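Local coordinates for protein 2,3-dihydroxybenzoate-AMP ligase (PDB 1MDB) that binds AMP and 2,3-dihydroxybenzoic acid and belongs, as an AMP-binding enzyme with a C-terminal domain, to the ANL group, at residues A[134-137]-A[138-141]; A[346-349]-A[350-354]; A[393-396]-A[397-401]. One frame throughout, in Å; residues are numbered along the deposited sequence.

Contact 1. Residues A[134-137]-A[138-141]; sequences GFDY and RSLA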
loop_
_atom_site.group_PDB
_atom_site.type_symbol
_atom_site.label_atom_id
_atom_site.label_comp_id
_atom_site.label_asym_id
_atom_site.label_seq_id
_atom_site.Cartn_x
_atom_site.Cartn_y
_atom_site.Cartn_z
ATOM N N GLY A 134 -19.824 1.692 9.217
ATOM C CA GLY A 134 -20.344 2.437 10.350
ATOM C C GLY A 134 -20.010 3.916 10.435
ATOM O O GLY A 134 -20.381 4.574 11.411
ATOM N N PHE A 135 -19.318 4.454 9.434
ATOM C CA PHE A 135 -18.979 5.877 9.447
ATOM C C PHE A 135 -19.704 6.637 8.337
ATOM O O PHE A 135 -19.691 6.228 7.176
ATOM C CB PHE A 135 -17.471 6.075 9.294
ATOM C CG PHE A 135 -17.036 7.509 9.417
ATOM C CD1 PHE A 135 -17.038 8.148 10.653
ATOM C CD2 PHE A 135 -16.649 8.232 8.289
ATOM C CE1 PHE A 135 -16.661 9.488 10.764
ATOM C CE2 PHE A 135 -16.273 9.565 8.386
ATOM C CZ PHE A 135 -16.277 10.197 9.622
ATOM N N ASP A 136 -20.342 7.742 8.707
ATOM C CA ASP A 136 -21.075 8.574 7.756
ATOM C C ASP A 136 -20.095 9.626 7.223
ATOM O O ASP A 136 -19.717 10.556 7.939
ATOM C CB ASP A 136 -22.253 9.257 8.456
ATOM C CG ASP A 136 -23.102 10.073 7.500
ATOM O OD1 ASP A 136 -22.516 10.847 6.706
ATOM O OD2 ASP A 136 -24.345 9.949 7.548
ATOM N N TYR A 137 -19.684 9.478 5.967
ATOM C CA TYR A 137 -18.721 10.405 5.392
ATOM C C TYR A 137 -19.251 11.784 5.027
ATOM O O TYR A 137 -18.463 12.696 4.761
ATOM C CB TYR A 137 -18.013 9.758 4.191
ATOM C CG TYR A 137 -17.093 8.606 4.580
ATOM C CD1 TYR A 137 -17.613 7.359 4.951
ATOM C CD2 TYR A 137 -15.708 8.775 4.615
ATOM C CE1 TYR A 137 -16.774 6.311 5.352
ATOM C CE2 TYR A 137 -14.862 7.743 5.014
ATOM C CZ TYR A 137 -15.402 6.513 5.383
ATOM O OH TYR A 137 -14.576 5.496 5.801
ATOM N N ARG A 138 -20.572 11.959 5.013
ATOM C CA ARG A 138 -21.114 13.282 4.711
ATOM C C ARG A 138 -20.844 14.199 5.893
ATOM O O ARG A 138 -20.685 15.406 5.725
ATOM C CB ARG A 138 -22.619 13.246 4.469
ATOM C CG ARG A 138 -23.099 12.151 3.569
ATOM C CD ARG A 138 -23.958 11.255 4.415
ATOM N NE ARG A 138 -24.748 10.331 3.631
ATOM C CZ ARG A 138 -25.718 9.590 4.144
ATOM N NH1 ARG A 138 -26.001 9.671 5.441
ATOM N NH2 ARG A 138 -26.420 8.797 3.351
ATOM N N SER A 139 -20.808 13.632 7.095
ATOM C CA SER A 139 -20.544 14.438 8.276
ATOM C C SER A 139 -19.084 14.865 8.194
ATOM O O SER A 139 -18.724 15.962 8.617
ATOM C CB SER A 139 -20.817 13.638 9.567
ATOM O OG SER A 139 -19.929 12.540 9.688
ATOM N N LEU A 140 -18.239 13.999 7.642
ATOM C CA LEU A 140 -16.831 14.342 7.472
ATOM C C LEU A 140 -16.791 15.465 6.418
ATOM O O LEU A 140 -16.076 16.452 6.575
ATOM C CB LEU A 140 -16.032 13.123 6.984
ATOM C CG LEU A 140 -14.583 13.378 6.537
ATOM C CD1 LEU A 140 -13.826 14.099 7.642
ATOM C CD2 LEU A 140 -13.891 12.048 6.172
ATOM N N ALA A 141 -17.576 15.314 5.355
ATOM C CA ALA A 141 -17.625 16.341 4.307
ATOM C C ALA A 141 -18.021 17.683 4.924
ATOM O O ALA A 141 -17.431 18.722 4.616
ATOM C CB ALA A 141 -18.638 15.947 3.220
#
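Asp136 and Arg138 meet through their charged ends, in a salt bridge where Asp136 OD2 lies 2.7 Å from Arg138 NH1. The two side chains cross at about a right angle, and the carboxylate and guanidinium planes stand 63° apart. The bridge is therefore skewed: NH1 comes to OD2 from above the carboxylate plane, while OD2 sits near the edge of the guanidinium but tilted out of its plane. The same NH1 has a second salt-bridge partner in Glu161, so the guanidinium probably spreads its charge over two carboxylates.

The other polar contacts start the helix. Ser139 OG gives a short hydrogen bond, 2.7 Å, to Asp136 O, at a C=O...donor angle of 157°; chi1 of 64° turns the hydroxyl back toward that carbonyl. Asp136 is the N-cap of helix 137-147, its carboxylate facing the first amides, Arg138 N and Ser139 N, although the exact place of OD1 in the model is doubtful. Here short strand 135-136, antiparallel to strand 125-132, passes directly into the helix. The first full helical turn is closed by Ala141 N to Tyr137 O, 2.8 Å.

Apolar packing comes from the aromatic residues. The Phe135 ring offers its edge to Leu140, CE2 lying 3.8 Å from CB, and the two side chains cross nearly perpendicularly. Tyr137 and Leu140 instead run side by side in the same direction, with Tyr137 CD2 4.1 Å from Leu140 CD2. Between the two rings, Phe135 CD2 lies 3.4 Å above the centre of one Tyr137 face. Tyr137 packs on Ile128 and Tyr132 of strand 125-132, and its hydroxyl is hydrogen-bonded to Pro107 O. Phe135 also makes a cation-pi contact with Arg110.

Contact 2. Residues A[346-349]-A[350-354]; sequences EEII and VNTQG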
loop_
_atom_site.group_PDB
_atom_site.type_symbol
_atom_site.label_atom_id
_atom_site.label_comp_id
_atom_site.label_asym_id
_atom_site.label_seq_id
_atom_site.Cartn_x
_atom_site.Cartn_y
_atom_site.Cartn_z
ATOM N N GLU A 346 11.453 -22.417 -1.489
ATOM C CA GLU A 346 10.722 -22.058 -0.281
ATOM C C GLU A 346 11.538 -21.141 0.631
ATOM O O GLU A 346 11.002 -20.194 1.208
ATOM C CB GLU A 346 10.299 -23.315 0.495
ATOM C CG GLU A 346 9.439 -23.027 1.745
ATOM C CD GLU A 346 8.041 -22.478 1.414
ATOM O OE1 GLU A 346 7.925 -21.644 0.491
ATOM O OE2 GLU A 346 7.058 -22.868 2.088
ATOM N N GLU A 347 12.835 -21.412 0.745
ATOM C CA GLU A 347 13.709 -20.616 1.601
ATOM C C GLU A 347 13.859 -19.162 1.169
ATOM O O GLU A 347 13.996 -18.272 2.007
ATOM C CB GLU A 347 15.097 -21.250 1.686
ATOM C CG GLU A 347 16.011 -20.541 2.672
ATOM C CD GLU A 347 17.445 -21.004 2.583
ATOM O OE1 GLU A 347 18.096 -20.721 1.552
ATOM O OE2 GLU A 347 17.920 -21.653 3.544
ATOM N N ILE A 348 13.870 -18.913 -0.133
ATOM C CA ILE A 348 13.993 -17.543 -0.612
ATOM C C ILE A 348 12.679 -16.797 -0.377
ATOM O O ILE A 348 12.678 -15.601 -0.086
ATOM C CB ILE A 348 14.342 -17.496 -2.105
ATOM C CG1 ILE A 348 15.826 -17.824 -2.295
ATOM C CG2 ILE A 348 14.008 -16.127 -2.677
ATOM C CD1 ILE A 348 16.286 -17.780 -3.737
ATOM N N ILE A 349 11.567 -17.515 -0.496
ATOM C CA ILE A 349 10.247 -16.932 -0.291
ATOM C C ILE A 349 10.042 -16.650 1.193
ATOM O O ILE A 349 9.445 -15.643 1.566
ATOM C CB ILE A 349 9.124 -17.897 -0.761
ATOM C CG1 ILE A 349 9.166 -18.053 -2.279
ATOM C CG2 ILE A 349 7.760 -17.385 -0.308
ATOM C CD1 ILE A 349 8.203 -19.102 -2.804
ATOM N N VAL A 350 10.551 -17.544 2.032
ATOM C CA VAL A 350 10.405 -17.421 3.478
ATOM C C VAL A 350 11.406 -16.520 4.194
ATOM O O VAL A 350 11.112 -15.999 5.276
ATOM C CB VAL A 350 10.441 -18.820 4.142
ATOM C CG1 VAL A 350 10.603 -18.699 5.658
ATOM C CG2 VAL A 350 9.157 -19.571 3.809
ATOM N N ASN A 351 12.577 -16.305 3.603
ATOM C CA ASN A 351 13.574 -15.493 4.286
ATOM C C ASN A 351 13.961 -14.163 3.655
ATOM O O ASN A 351 14.762 -13.427 4.229
ATOM C CB ASN A 351 14.829 -16.336 4.538
ATOM C CG ASN A 351 14.545 -17.545 5.407
ATOM O OD1 ASN A 351 14.217 -17.416 6.590
ATOM N ND2 ASN A 351 14.655 -18.734 4.820
ATOM N N THR A 352 13.406 -13.844 2.489
ATOM C CA THR A 352 13.731 -12.571 1.850
ATOM C C THR A 352 12.468 -11.777 1.530
ATOM O O THR A 352 11.354 -12.273 1.672
ATOM C CB THR A 352 14.514 -12.768 0.526
ATOM O OG1 THR A 352 13.611 -13.141 -0.525
ATOM C CG2 THR A 352 15.569 -13.851 0.689
ATOM N N GLN A 353 12.658 -10.539 1.094
ATOM C CA GLN A 353 11.552 -9.671 0.724
ATOM C C GLN A 353 11.606 -9.381 -0.784
ATOM O O GLN A 353 11.251 -8.290 -1.227
ATOM C CB GLN A 353 11.616 -8.359 1.524
ATOM C CG GLN A 353 11.134 -8.446 2.982
ATOM C CD GLN A 353 11.881 -9.476 3.822
ATOM O OE1 GLN A 353 11.465 -10.631 3.934
ATOM N NE2 GLN A 353 12.986 -9.061 4.414
ATOM N N GLY A 354 12.074 -10.363 -1.557
ATOM C CA GLY A 354 12.153 -10.236 -3.011
ATOM C C GLY A 354 13.302 -9.448 -3.620
ATOM O O GLY A 354 14.238 -9.064 -2.929
#
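Glu347 and Asn351, one helical turn apart, meet at a slant, with carboxylate and amide planes 68° apart. It is the aliphatic part of the glutamate that touches: CG lies 3.1 Å from Asn351 ND2, while the extended chain carries the carboxylate onward. Asn351 CG stands anti to its own carbonyl carbon (chi1 -60°), which folds the amide back over the preceding turn. ND2 then reaches Glu347 O at 2.9 Å, in the carbonyl plane on a lone pair. The backbone Asn351 N approaches the same oxygen from above that plane, so two donors grip it.

Thr352 repeats the idea one residue on: its OG1 donates to Ile348 O at 2.7 Å, and Ile348 CG2 lies against the hydroxyl at 3.7 Å. On another side of the helix, the bent Glu346 chain brings CD to 3.9 Å from Val350 CG2, and OE2 goes on to a salt bridge with Lys319.

The side chains of Asn351 and Thr352, bonded to carbonyls one turn back, lie at the C-terminal end of helix 346-351, where the chain leaves helical geometry at Thr352 and Gln353 of the AMP pocket follows directly.

Contact 3. Residues A[393-396]-A[397-401]; sequences YKAE and EHNAA
Asn399 reaches back over the start of its helix to the carbonyl of Ala395, four residues earlier. Its CB is already near two backbone oxygens, 3.3 Å from Ala395 O and 3.5 Å from Glu396 O. From there CG turns anti to the residue's own carbonyl carbon (chi1 -70°), which carries the amide back toward the N-terminal end and puts CG 3.0 Å from Ala395 O. At the tip, ND2 comes equally near that oxygen, at 3.0 Å, but its N-H is badly directed and no hydrogen bond results; the methyl of Ala395 is also close by, with CB 4.4 Å from ND2. The other branch, OD1, has its partner in the incoming loop, where it accepts from Tyr392 N.

What does bind Ala395 O is the backbone: Asn399 N donates to it at 2.8 Å, nearly along the C=O axis. One residue further, Ala400 N makes the same kind of bond to Glu396 O, 3.0 Å. Ala395 holds the N-cap position, and its methyl packs on CB of His398. The imidazole itself leads away to meet the ring of Tyr392, their planes at about 60°.

Chemically, then, the cap residue has no polar side chain, and Asn399 works from inside the first turn instead: its backbone N closes that turn while its amide oxygen holds the loop before it. Glu396 and Glu397, both exposed in the first turn, put acidic groups where the helix dipole would probably suit them.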
loop_
_atom_site.group_PDB
_atom_site.type_symbol
_atom_site.label_atom_id
_atom_site.label_comp_id
_atom_site.label_asym_id
_atom_site.label_seq_id
_atom_site.Cartn_x
_atom_site.Cartn_y
_atom_site.Cartn_z
ATOM N N TYR A 393 5.453 16.062 -4.528
ATOM C CA TYR A 393 4.648 17.179 -5.004
ATOM C C TYR A 393 4.862 18.444 -4.160
ATOM O O TYR A 393 4.746 18.407 -2.933
ATOM C CB TYR A 393 3.184 16.750 -4.976
ATOM C CG TYR A 393 2.196 17.751 -5.502
ATOM C CD1 TYR A 393 2.187 18.119 -6.848
ATOM C CD2 TYR A 393 1.236 18.296 -4.660
ATOM C CE1 TYR A 393 1.231 19.010 -7.338
ATOM C CE2 TYR A 393 0.286 19.179 -5.132
ATOM C CZ TYR A 393 0.285 19.533 -6.468
ATOM O OH TYR A 393 -0.661 20.415 -6.903
ATOM N N LYS A 394 5.176 19.555 -4.826
ATOM C CA LYS A 394 5.423 20.842 -4.164
ATOM C C LYS A 394 6.082 20.691 -2.795
ATOM O O LYS A 394 5.508 21.099 -1.788
ATOM C CB LYS A 394 4.111 21.615 -3.990
ATOM C CG LYS A 394 3.347 21.866 -5.275
ATOM C CD LYS A 394 2.112 22.713 -5.018
ATOM C CE LYS A 394 1.361 22.993 -6.308
ATOM N NZ LYS A 394 0.167 23.863 -6.093
ATOM N N ALA A 395 7.275 20.107 -2.747
ATOM C CA ALA A 395 7.955 19.919 -1.466
ATOM C C ALA A 395 9.466 20.010 -1.620
ATOM O O ALA A 395 10.189 19.036 -1.389
ATOM C CB ALA A 395 7.566 18.573 -0.859
ATOM N N GLU A 396 9.925 21.198 -2.001
ATOM C CA GLU A 396 11.340 21.486 -2.222
ATOM C C GLU A 396 12.253 21.044 -1.086
ATOM O O GLU A 396 13.205 20.286 -1.293
ATOM C CB GLU A 396 11.519 22.987 -2.469
ATOM C CG GLU A 396 10.692 23.504 -3.637
ATOM C CD GLU A 396 10.637 25.017 -3.699
ATOM O OE1 GLU A 396 9.915 25.546 -4.574
ATOM O OE2 GLU A 396 11.312 25.679 -2.876
ATOM N N GLU A 397 11.964 21.523 0.116
ATOM C CA GLU A 397 12.773 21.181 1.274
ATOM C C GLU A 397 12.882 19.676 1.479
ATOM O O GLU A 397 13.985 19.121 1.527
ATOM C CB GLU A 397 12.191 21.827 2.533
ATOM C CG GLU A 397 12.949 21.488 3.800
ATOM C CD GLU A 397 12.387 22.203 5.008
ATOM O OE1 GLU A 397 12.443 23.453 5.028
ATOM O OE2 GLU A 397 11.885 21.517 5.929
ATOM N N HIS A 398 11.738 19.012 1.594
ATOM C CA HIS A 398 11.747 17.578 1.808
ATOM C C HIS A 398 12.464 16.842 0.679
ATOM O O HIS A 398 13.152 15.849 0.919
ATOM C CB HIS A 398 10.327 17.042 1.944
ATOM C CG HIS A 398 10.256 15.749 2.690
ATOM N ND1 HIS A 398 10.489 15.663 4.045
ATOM C CD2 HIS A 398 10.025 14.483 2.264
ATOM C CE1 HIS A 398 10.406 14.399 4.424
ATOM N NE2 HIS A 398 10.126 13.663 3.362
ATOM N N ASN A 399 12.306 17.324 -0.549
ATOM C CA ASN A 399 12.963 16.678 -1.677
ATOM C C ASN A 399 14.476 16.765 -1.547
ATOM O O ASN A 399 15.189 15.834 -1.914
ATOM C CB ASN A 399 12.518 17.305 -3.001
ATOM C CG ASN A 399 11.082 16.975 -3.338
ATOM O OD1 ASN A 399 10.550 15.967 -2.874
ATOM N ND2 ASN A 399 10.447 17.813 -4.157
ATOM N N ALA A 400 14.957 17.885 -1.017
ATOM C CA ALA A 400 16.387 18.086 -0.840
ATOM C C ALA A 400 16.935 17.031 0.111
ATOM O O ALA A 400 18.063 16.563 -0.045
ATOM C CB ALA A 400 16.658 19.487 -0.290
ATOM N N ALA A 401 16.120 16.646 1.088
ATOM C CA ALA A 401 16.531 15.646 2.062
ATOM C C ALA A 401 16.256 14.212 1.612
ATOM O O ALA A 401 16.975 13.297 1.992
ATOM C CB ALA A 401 15.833 15.903 3.386
#

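Overall arrangement
The three contacts come in series along the chain, with no nesting or crossing, and each closes just a helical turn or cap. Contact 1 comes first, where strand 135-136, paired antiparallel with strand 125-132, turns into helix 137-147. Contact 2 follows some two hundred residues later, along helix 346-351 and just past its end, before strand 355-356 at the edge of the nine-stranded sheet; the centres of contacts 1 and 2 lie about 42 Å apart, on opposite sides of the chain's centre. Contact 3 opens helix 396-402, between strands 379-384 and 409-417 of the four-stranded antiparallel sheet, its centre about 35 Å from that of contact 2.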